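Local coordinates for protein SusD homolog (Bacteroides thetaiotaomicron, PDB 3SGH) that probably binds sugars at the cell surface as an outer-membrane lipoprotein of the SusD family, helping a gut bacterium take up glycans, at residues F89-S94 with G99-M104; Q120-Y125 with S476-G481; T342-G347 with D362-A367. All coordinates share one frame; numbering follows the deposited sequence. Where two conformers were deposited one is given.

Contact 1 of 3, residues F89-S94 with G99-M104; sequences FLVENS and GVIYAM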
loop_
_atom_site.group_PDB
_atom_site.type_symbol
_atom_site.label_atom_id
_atom_site.label_comp_id
_atom_site.label_asym_id
_atom_site.label_seq_id
_atom_site.Cartn_x
_atom_site.Cartn_y
_atom_site.Cartn_z
ATOM N N PHE A 89 -13.295 -0.465 -20.506
ATOM C CA PHE A 89 -14.506 -0.664 -21.313
ATOM C C PHE A 89 -14.197 -1.041 -22.739
ATOM O O PHE A 89 -14.903 -1.842 -23.342
ATOM C CB PHE A 89 -15.416 0.555 -21.286
ATOM C CG PHE A 89 -16.016 0.794 -19.937
ATOM C CD1 PHE A 89 -16.816 -0.166 -19.352
ATOM C CD2 PHE A 89 -15.770 1.959 -19.240
ATOM C CE1 PHE A 89 -17.377 0.031 -18.092
ATOM C CE2 PHE A 89 -16.347 2.162 -17.987
ATOM C CZ PHE A 89 -17.126 1.207 -17.417
ATOM N N LEU A 90 -13.119 -0.498 -23.270
ATOM C CA LEU A 90 -12.653 -0.903 -24.583
ATOM C C LEU A 90 -12.290 -2.392 -24.613
ATOM O O LEU A 90 -12.632 -3.094 -25.581
ATOM C CB LEU A 90 -11.452 -0.046 -24.998
ATOM C CG LEU A 90 -11.754 1.424 -25.305
ATOM C CD1 LEU A 90 -10.423 2.180 -25.502
ATOM C CD2 LEU A 90 -12.624 1.617 -26.540
ATOM N N VAL A 91 -11.645 -2.887 -23.554
ATOM C CA VAL A 91 -11.314 -4.312 -23.469
ATOM C C VAL A 91 -12.582 -5.132 -23.309
ATOM O O VAL A 91 -12.764 -6.163 -23.954
ATOM C CB VAL A 91 -10.327 -4.651 -22.336
ATOM C CG1 VAL A 91 -10.179 -6.162 -22.173
ATOM C CG2 VAL A 91 -8.941 -3.969 -22.607
ATOM N N GLU A 92 -13.455 -4.684 -22.435
ATOM C CA GLU A 92 -14.690 -5.410 -22.173
ATOM C C GLU A 92 -15.487 -5.601 -23.448
ATOM O O GLU A 92 -15.989 -6.704 -23.735
ATOM C CB GLU A 92 -15.523 -4.642 -21.140
ATOM C CG GLU A 92 -16.841 -5.327 -20.768
ATOM C CD GLU A 92 -17.451 -4.761 -19.483
ATOM O OE1 GLU A 92 -17.927 -3.613 -19.552
ATOM O OE2 GLU A 92 -17.412 -5.442 -18.411
ATOM N N ASN A 93 -15.591 -4.528 -24.228
ATOM C CA ASN A 93 -16.356 -4.556 -25.499
ATOM C C ASN A 93 -15.685 -5.440 -26.564
ATOM O O ASN A 93 -16.331 -6.318 -27.151
ATOM C CB ASN A 93 -16.605 -3.122 -26.008
ATOM C CG ASN A 93 -17.645 -2.371 -25.164
ATOM O OD1 ASN A 93 -18.427 -2.982 -24.406
ATOM N ND2 ASN A 93 -17.646 -1.040 -25.272
ATOM N N SER A 94 -14.381 -5.247 -26.767
ATOM C CA SER A 94 -13.611 -6.041 -27.720
ATOM C C SER A 94 -13.656 -7.545 -27.427
ATOM O O SER A 94 -13.837 -8.358 -28.350
ATOM C CB SER A 94 -12.144 -5.583 -27.712
ATOM O OG SER A 94 -11.351 -6.454 -28.496
ATOM N N GLY A 99 -12.646 -14.473 -21.652
ATOM C CA GLY A 99 -11.250 -14.763 -21.999
ATOM C C GLY A 99 -10.263 -14.138 -21.020
ATOM O O GLY A 99 -10.636 -13.317 -20.191
ATOM N N VAL A 100 -9.004 -14.553 -21.151
ATOM C CA VAL A 100 -7.917 -14.138 -20.228
ATOM C C VAL A 100 -7.657 -12.630 -20.284
ATOM O O VAL A 100 -7.332 -12.023 -19.262
ATOM C CB VAL A 100 -6.662 -14.947 -20.538
ATOM C CG1 VAL A 100 -5.417 -14.348 -19.839
ATOM C CG2 VAL A 100 -6.869 -16.413 -20.116
ATOM N N ILE A 101 -7.843 -11.992 -21.428
ATOM C CA ILE A 101 -7.538 -10.556 -21.537
ATOM C C ILE A 101 -8.622 -9.793 -20.776
ATOM O O ILE A 101 -8.306 -8.843 -20.076
ATOM C CB ILE A 101 -7.388 -10.070 -23.006
ATOM C CG1 ILE A 101 -6.277 -10.888 -23.692
ATOM C CG2 ILE A 101 -7.147 -8.564 -23.079
ATOM C CD1 ILE A 101 -4.921 -10.930 -22.952
ATOM N N TYR A 102 -9.881 -10.248 -20.842
ATOM C CA TYR A 102 -10.931 -9.636 -20.063
ATOM C C TYR A 102 -10.711 -9.859 -18.575
ATOM O O TYR A 102 -10.885 -8.936 -17.779
ATOM C CB TYR A 102 -12.300 -10.167 -20.470
ATOM C CG TYR A 102 -13.410 -9.583 -19.673
ATOM C CD1 TYR A 102 -13.686 -8.220 -19.731
ATOM C CD2 TYR A 102 -14.223 -10.390 -18.863
ATOM C CE1 TYR A 102 -14.725 -7.669 -19.000
ATOM C CE2 TYR A 102 -15.279 -9.829 -18.136
ATOM C CZ TYR A 102 -15.521 -8.471 -18.233
ATOM O OH TYR A 102 -16.568 -7.892 -17.518
ATOM N N ALA A 103 -10.349 -11.090 -18.192
ATOM C CA ALA A 103 -10.024 -11.406 -16.808
ATOM C C ALA A 103 -8.937 -10.446 -16.307
ATOM O O ALA A 103 -9.037 -9.900 -15.199
ATOM C CB ALA A 103 -9.563 -12.839 -16.696
HETATM N N MSE A 104 -7.878 -10.256 -17.099
HETATM C CA MSE A 104 -6.799 -9.357 -16.677
HETATM C C MSE A 104 -7.253 -7.910 -16.566
HETATM O O MSE A 104 -6.758 -7.173 -15.721
HETATM C CB MSE A 104 -5.575 -9.482 -17.592
HETATM C CG MSE A 104 -4.902 -10.830 -17.471
HETATM SE SE MSE A 104 -4.164 -11.166 -15.767
HETATM C CE MSE A 104 -3.412 -9.379 -15.436
#

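Contact 2 of 3, residues Q120-Y125 with S476-G481; sequences QGPIPY and SMLSNG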
loop_
_atom_site.group_PDB
_atom_site.type_symbol
_atom_site.label_atom_id
_atom_site.label_comp_id
_atom_site.label_asym_id
_atom_site.label_seq_id
_atom_site.Cartn_x
_atom_site.Cartn_y
_atom_site.Cartn_z
ATOM N N GLN A 120 -10.289 7.268 -0.673
ATOM C CA GLN A 120 -11.351 8.255 -0.553
ATOM C C GLN A 120 -12.696 7.712 -0.107
ATOM O O GLN A 120 -13.544 8.471 0.328
ATOM C CB GLN A 120 -11.549 9.023 -1.874
ATOM C CG GLN A 120 -12.120 8.248 -3.000
ATOM C CD GLN A 120 -12.470 9.163 -4.153
ATOM O OE1 GLN A 120 -11.610 9.853 -4.666
ATOM N NE2 GLN A 120 -13.748 9.228 -4.509
ATOM N N GLY A 121 -12.884 6.406 -0.194
ATOM C CA GLY A 121 -14.152 5.796 0.183
ATOM C C GLY A 121 -15.054 5.571 -1.017
ATOM O O GLY A 121 -14.642 4.893 -1.975
ATOM N N PRO A 122 -16.280 6.150 -1.001
ATOM C CA PRO A 122 -17.140 5.942 -2.170
ATOM C C PRO A 122 -16.450 6.324 -3.490
ATOM O O PRO A 122 -15.756 7.327 -3.565
ATOM C CB PRO A 122 -18.319 6.890 -1.912
ATOM C CG PRO A 122 -18.407 7.022 -0.477
ATOM C CD PRO A 122 -16.955 6.971 0.022
ATOM N N ILE A 123 -16.689 5.524 -4.520
ATOM C CA ILE A 123 -16.283 5.850 -5.875
ATOM C C ILE A 123 -17.370 5.362 -6.811
ATOM O O ILE A 123 -18.081 4.432 -6.490
ATOM C CB ILE A 123 -14.965 5.133 -6.248
ATOM C CG1 ILE A 123 -15.094 3.610 -6.104
ATOM C CG2 ILE A 123 -13.720 5.702 -5.463
ATOM C CD1 ILE A 123 -13.907 2.803 -6.677
ATOM N N PRO A 124 -17.436 5.906 -8.031
ATOM C CA PRO A 124 -18.256 5.250 -9.050
ATOM C C PRO A 124 -17.612 3.935 -9.480
ATOM O O PRO A 124 -16.372 3.863 -9.630
ATOM C CB PRO A 124 -18.264 6.256 -10.221
ATOM C CG PRO A 124 -17.570 7.468 -9.752
ATOM C CD PRO A 124 -16.756 7.104 -8.534
ATOM N N TYR A 125 -18.424 2.910 -9.676
ATOM C CA TYR A 125 -17.912 1.610 -10.068
ATOM C C TYR A 125 -19.012 0.825 -10.801
ATOM O O TYR A 125 -18.966 0.743 -12.038
ATOM C CB TYR A 125 -17.289 0.872 -8.858
ATOM C CG TYR A 125 -16.592 -0.429 -9.218
ATOM C CD1 TYR A 125 -15.247 -0.451 -9.549
ATOM C CD2 TYR A 125 -17.304 -1.626 -9.261
ATOM C CE1 TYR A 125 -14.600 -1.633 -9.909
ATOM C CE2 TYR A 125 -16.648 -2.834 -9.638
ATOM C CZ TYR A 125 -15.299 -2.801 -9.965
ATOM O OH TYR A 125 -14.651 -3.941 -10.346
ATOM N N SER A 476 -23.040 12.081 1.608
ATOM C CA SER A 476 -23.911 11.499 2.622
ATOM C C SER A 476 -23.636 10.017 2.846
ATOM O O SER A 476 -24.091 9.445 3.853
ATOM C CB SER A 476 -25.399 11.720 2.300
ATOM O OG SER A 476 -25.812 10.888 1.246
HETATM N N MSE A 477 -22.908 9.378 1.926
HETATM C CA MSE A 477 -22.489 8.002 2.110
HETATM C C MSE A 477 -21.328 7.826 3.107
HETATM O O MSE A 477 -21.079 6.718 3.571
HETATM C CB MSE A 477 -22.118 7.358 0.748
HETATM C CG MSE A 477 -23.212 7.424 -0.264
HETATM SE SE MSE A 477 -22.584 6.833 -1.956
HETATM C CE MSE A 477 -24.101 7.390 -3.008
ATOM N N LEU A 478 -20.595 8.906 3.403
ATOM C CA LEU A 478 -19.451 8.867 4.289
ATOM C C LEU A 478 -19.929 8.670 5.704
ATOM O O LEU A 478 -21.005 9.128 6.067
ATOM C CB LEU A 478 -18.616 10.163 4.206
ATOM C CG LEU A 478 -17.854 10.398 2.888
ATOM C CD1 LEU A 478 -17.228 11.809 2.742
ATOM C CD2 LEU A 478 -16.784 9.310 2.719
ATOM N N SER A 479 -19.079 8.067 6.504
ATOM C CA SER A 479 -19.398 7.708 7.867
ATOM C C SER A 479 -20.042 8.837 8.661
ATOM O O SER A 479 -21.039 8.615 9.329
ATOM C CB SER A 479 -18.140 7.228 8.600
ATOM O OG SER A 479 -17.126 8.196 8.631
ATOM N N ASN A 480 -19.460 10.035 8.609
ATOM C CA ASN A 480 -20.039 11.184 9.323
ATOM C C ASN A 480 -20.653 12.246 8.423
ATOM O O ASN A 480 -20.899 13.388 8.869
ATOM C CB ASN A 480 -18.969 11.818 10.199
ATOM C CG ASN A 480 -17.852 12.500 9.393
ATOM O OD1 ASN A 480 -17.861 12.512 8.149
ATOM N ND2 ASN A 480 -16.889 13.066 10.113
ATOM N N GLY A 481 -20.915 11.896 7.172
ATOM C CA GLY A 481 -21.553 12.849 6.251
ATOM C C GLY A 481 -20.764 14.098 5.848
ATOM O O GLY A 481 -21.331 15.080 5.361
#

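Contact 3 of 3, residues T342-G347 with D362-A367; sequences TFYEKG and DYLADA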
loop_
_atom_site.group_PDB
_atom_site.type_symbol
_atom_site.label_atom_id
_atom_site.label_comp_id
_atom_site.label_asym_id
_atom_site.label_seq_id
_atom_site.Cartn_x
_atom_site.Cartn_y
_atom_site.Cartn_z
ATOM N N THR A 342 3.173 -20.169 12.592
ATOM C CA THR A 342 3.732 -20.768 11.401
ATOM C C THR A 342 3.755 -19.733 10.273
ATOM O O THR A 342 4.792 -19.521 9.619
ATOM C CB THR A 342 2.894 -22.023 10.951
ATOM O OG1 THR A 342 2.958 -23.031 11.987
ATOM C CG2 THR A 342 3.453 -22.563 9.588
ATOM N N PHE A 343 2.663 -19.011 10.114
ATOM C CA PHE A 343 2.597 -18.001 9.066
ATOM C C PHE A 343 3.468 -16.773 9.350
ATOM O O PHE A 343 4.095 -16.235 8.422
ATOM C CB PHE A 343 1.155 -17.609 8.740
ATOM C CG PHE A 343 0.384 -18.683 8.014
ATOM C CD1 PHE A 343 0.829 -19.186 6.799
ATOM C CD2 PHE A 343 -0.819 -19.168 8.534
ATOM C CE1 PHE A 343 0.105 -20.177 6.124
ATOM C CE2 PHE A 343 -1.551 -20.136 7.849
ATOM C CZ PHE A 343 -1.072 -20.645 6.647
ATOM N N TYR A 344 3.542 -16.369 10.623
ATOM C CA TYR A 344 4.448 -15.284 11.025
ATOM C C TYR A 344 5.899 -15.585 10.656
ATOM O O TYR A 344 6.572 -14.769 9.979
ATOM C CB TYR A 344 4.295 -15.033 12.515
ATOM C CG TYR A 344 5.236 -14.025 13.103
ATOM C CD1 TYR A 344 5.006 -12.662 12.950
ATOM C CD2 TYR A 344 6.330 -14.433 13.878
ATOM C CE1 TYR A 344 5.828 -11.738 13.530
ATOM C CE2 TYR A 344 7.176 -13.493 14.461
ATOM C CZ TYR A 344 6.920 -12.153 14.283
ATOM O OH TYR A 344 7.748 -11.206 14.859
ATOM N N GLU A 345 6.402 -16.741 11.103
ATOM C CA GLU A 345 7.766 -17.108 10.816
ATOM C C GLU A 345 7.998 -17.280 9.324
ATOM O O GLU A 345 9.061 -16.886 8.818
ATOM C CB GLU A 345 8.184 -18.349 11.592
ATOM C CG GLU A 345 8.169 -18.079 13.119
ATOM C CD GLU A 345 8.979 -19.045 13.942
ATOM O OE1 GLU A 345 8.991 -20.263 13.593
ATOM O OE2 GLU A 345 9.563 -18.576 14.956
ATOM N N LYS A 346 6.999 -17.827 8.626
ATOM C CA LYS A 346 7.088 -18.003 7.169
ATOM C C LYS A 346 7.245 -16.643 6.501
ATOM O O LYS A 346 8.102 -16.459 5.615
ATOM C CB LYS A 346 5.837 -18.746 6.634
ATOM C CG LYS A 346 5.889 -19.036 5.171
ATOM C CD LYS A 346 4.536 -19.576 4.652
ATOM C CE LYS A 346 4.490 -19.486 3.141
ATOM N NZ LYS A 346 5.332 -20.506 2.487
ATOM N N GLY A 347 6.427 -15.689 6.920
ATOM C CA GLY A 347 6.450 -14.329 6.387
ATOM C C GLY A 347 7.802 -13.652 6.566
ATOM O O GLY A 347 8.330 -13.021 5.627
ATOM N N ASP A 362 18.310 -16.314 13.612
ATOM C CA ASP A 362 18.736 -15.623 14.801
ATOM C C ASP A 362 17.875 -14.379 15.031
ATOM O O ASP A 362 17.556 -14.049 16.166
ATOM C CB ASP A 362 20.240 -15.290 14.736
ATOM C CG ASP A 362 21.148 -16.533 14.910
ATOM O OD1 ASP A 362 20.673 -17.695 15.115
ATOM O OD2 ASP A 362 22.379 -16.320 14.823
ATOM N N TYR A 363 17.436 -13.727 13.949
ATOM C CA TYR A 363 16.459 -12.642 14.072
ATOM C C TYR A 363 15.181 -13.099 14.770
ATOM O O TYR A 363 14.653 -12.413 15.652
ATOM C CB TYR A 363 16.108 -12.108 12.663
ATOM C CG TYR A 363 15.277 -10.855 12.624
ATOM C CD1 TYR A 363 15.855 -9.606 12.841
ATOM C CD2 TYR A 363 13.916 -10.894 12.352
ATOM C CE1 TYR A 363 15.080 -8.456 12.808
ATOM C CE2 TYR A 363 13.161 -9.758 12.288
ATOM C CZ TYR A 363 13.724 -8.549 12.522
ATOM O OH TYR A 363 12.906 -7.432 12.443
ATOM N N LEU A 364 14.656 -14.252 14.367
ATOM C CA LEU A 364 13.401 -14.738 14.887
ATOM C C LEU A 364 13.526 -15.226 16.329
ATOM O O LEU A 364 12.494 -15.514 16.973
ATOM C CB LEU A 364 12.861 -15.878 14.004
ATOM C CG LEU A 364 12.174 -15.418 12.705
ATOM C CD1 LEU A 364 11.886 -16.599 11.755
ATOM C CD2 LEU A 364 10.881 -14.719 13.042
ATOM N N ALA A 365 14.758 -15.400 16.785
ATOM C CA ALA A 365 15.058 -15.801 18.162
ATOM C C ALA A 365 15.257 -14.586 19.076
ATOM O O ALA A 365 15.527 -14.757 20.289
ATOM C CB ALA A 365 16.320 -16.676 18.204
ATOM N N ASP A 366 15.131 -13.380 18.533
ATOM C CA ASP A 366 15.377 -12.163 19.307
ATOM C C ASP A 366 14.180 -11.807 20.182
ATOM O O ASP A 366 13.162 -11.320 19.698
ATOM C CB ASP A 366 15.735 -10.995 18.383
ATOM C CG ASP A 366 16.140 -9.748 19.140
ATOM O OD1 ASP A 366 15.675 -9.523 20.277
ATOM O OD2 ASP A 366 16.906 -8.930 18.566
ATOM N N ALA A 367 14.307 -12.056 21.486
ATOM C CA ALA A 367 13.241 -11.761 22.435
ATOM C C ALA A 367 13.412 -10.417 23.178
ATOM O O ALA A 367 12.566 -10.060 23.981
ATOM C CB ALA A 367 13.152 -12.908 23.477
HETATM O O HOH W 1 9.914 -16.371 16.324
#

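Contact 1 of 3, residues F89-S94 with G99-M104
V91 and E92 meet I101 and Y102 where two consecutive helices, 87-95 and 100-120, lie side by side as an antiparallel pair joined by a short connection. The local axes approach to 9.3 Å at 155°, and the backbones come closest at E92 and Y102, whose CA atoms are 6.0 Å apart. The polar part of the contact is a single hydrogen bond: Y102 OH donates to E92 OE2 over 2.7 Å, using the anti lone pair of that oxygen. Both side chains leave their helices with CG anti to the backbone N (chi1 -179° for E92 and 179° for Y102), which lays them alongside each other, pointing the same way. The aliphatic part of the glutamate therefore runs beside the ring, E92 CG lying 3.6 Å from Y102 CE1, while OE2 arrives at the ring's edge, close to its plane. The other carboxylate oxygen, E92 OE1, lies in the plane of the F89 ring, at its edge. With an alanine at E92, the hydroxyl of the buried Y102 would probably lose this acceptor and one flank of its ring its close neighbour. On the apolar side, V91 CG1 stands 4.0 Å from I101 CG2, the two side chains crossing at about a right angle, and 3.9 Å from the carbonyl oxygen I101 O. L20 of helix 17-24 packs against V91, and N153 of helix 140-162 touches Y102. Such an antiparallel alpha-alpha hairpin, with G99 as N-cap of its second helix, fits the TPR-like alpha-alpha superhelix of SusD-family proteins.

Contact 2 of 3, residues Q120-Y125 with S476-G481
P122 and M477 mark the nearest backbone approach, 7.2 Å between CA atoms, where the chain leaving helix 100-120 passes the end of helix 468-477; no hydrogen bond spans the two segments. The pyrrolidine ring of P122 does the touching. Its CD meets L478 CD2 at 3.6 Å, the side chains crossing at about a right angle, and its CG meets M477 CB at 3.9 Å. The selenomethionine M477 slides past the proline in the opposite direction; its extended chain runs alongside the ring, SE passing near P122 CB and CE lying farther off. This is apolar packing of the loop after helix 100-120 against helix 468-477 and the turn behind it, within the largely helical SusD-family fold. G121, the first residue out of the helix, has phi 96°, which would jam a side chain against the preceding carbonyl oxygen. The side chain of Q120 folds back over this bend: NE2 donates to P122 O at 2.9 Å, nearly straight at 168° and in the amide plane. L478 CD2 also lies 4.1 Å from Q120 O, a carbonyl oxygen that accepts a hydrogen bond from R456. A type I turn, L478 to G481, follows.

Contact 3 of 3, residues T342-G347 with D362-A367
L364, on the segment of helix 360-364, reaches Y344 and E345 on helix 340-354, a contact between consecutive helices of the alpha-helical SusD fold. With CG anti to its carbonyl carbon (chi1 -79°), the leucine splits its two methyls between the two residues. CD1 lies 4.1 Å from E345 CB and equally far from the carbonyl oxygen E345 O, whereas CD2 comes within 4.2 Å of Y344 CE2, approaching the ring obliquely. The tyrosine and leucine side chains slide past each other in opposite directions. No direct hydrogen bond joins the segments, but one water links them, donating to E345 OE2 at 2.6 Å and to L364 O at 2.8 Å. The bridge gives the L364 carbonyl a polar partner and ties it to the glutamate's carboxylate. The hydroxyl of Y344 has its hydrogen bond farther on, with I395 O, and its ring meets that of W397. Helix 403-417 packs on Y344 through R409, V410 and Q413, F324 of helix 319-331 touches the same residue, and V348 and R349 of helix 340-354 extend the packing of L364.

From the N terminus, contact 1 comes first and closes a short hairpin between helices 87-95 and 100-120. The second of these helices then runs to Q120, where contact 2 opens; its partner, 476-481, follows 350 intervening residues later and brings the end of helix 468-477 back to the early helices. Contact 3 is nested inside that long loop, itself closing a small loop, with 14 residues between its segments, on helices 340-354 and 360-364. Contacts 1 and 2 thus stand in series, linked by helix 100-120, with centres about 28 Å apart. Contacts 2 and 3 lie on opposite sides of the chain's centre, their centres about 39 Å apart, and none of the three touches another.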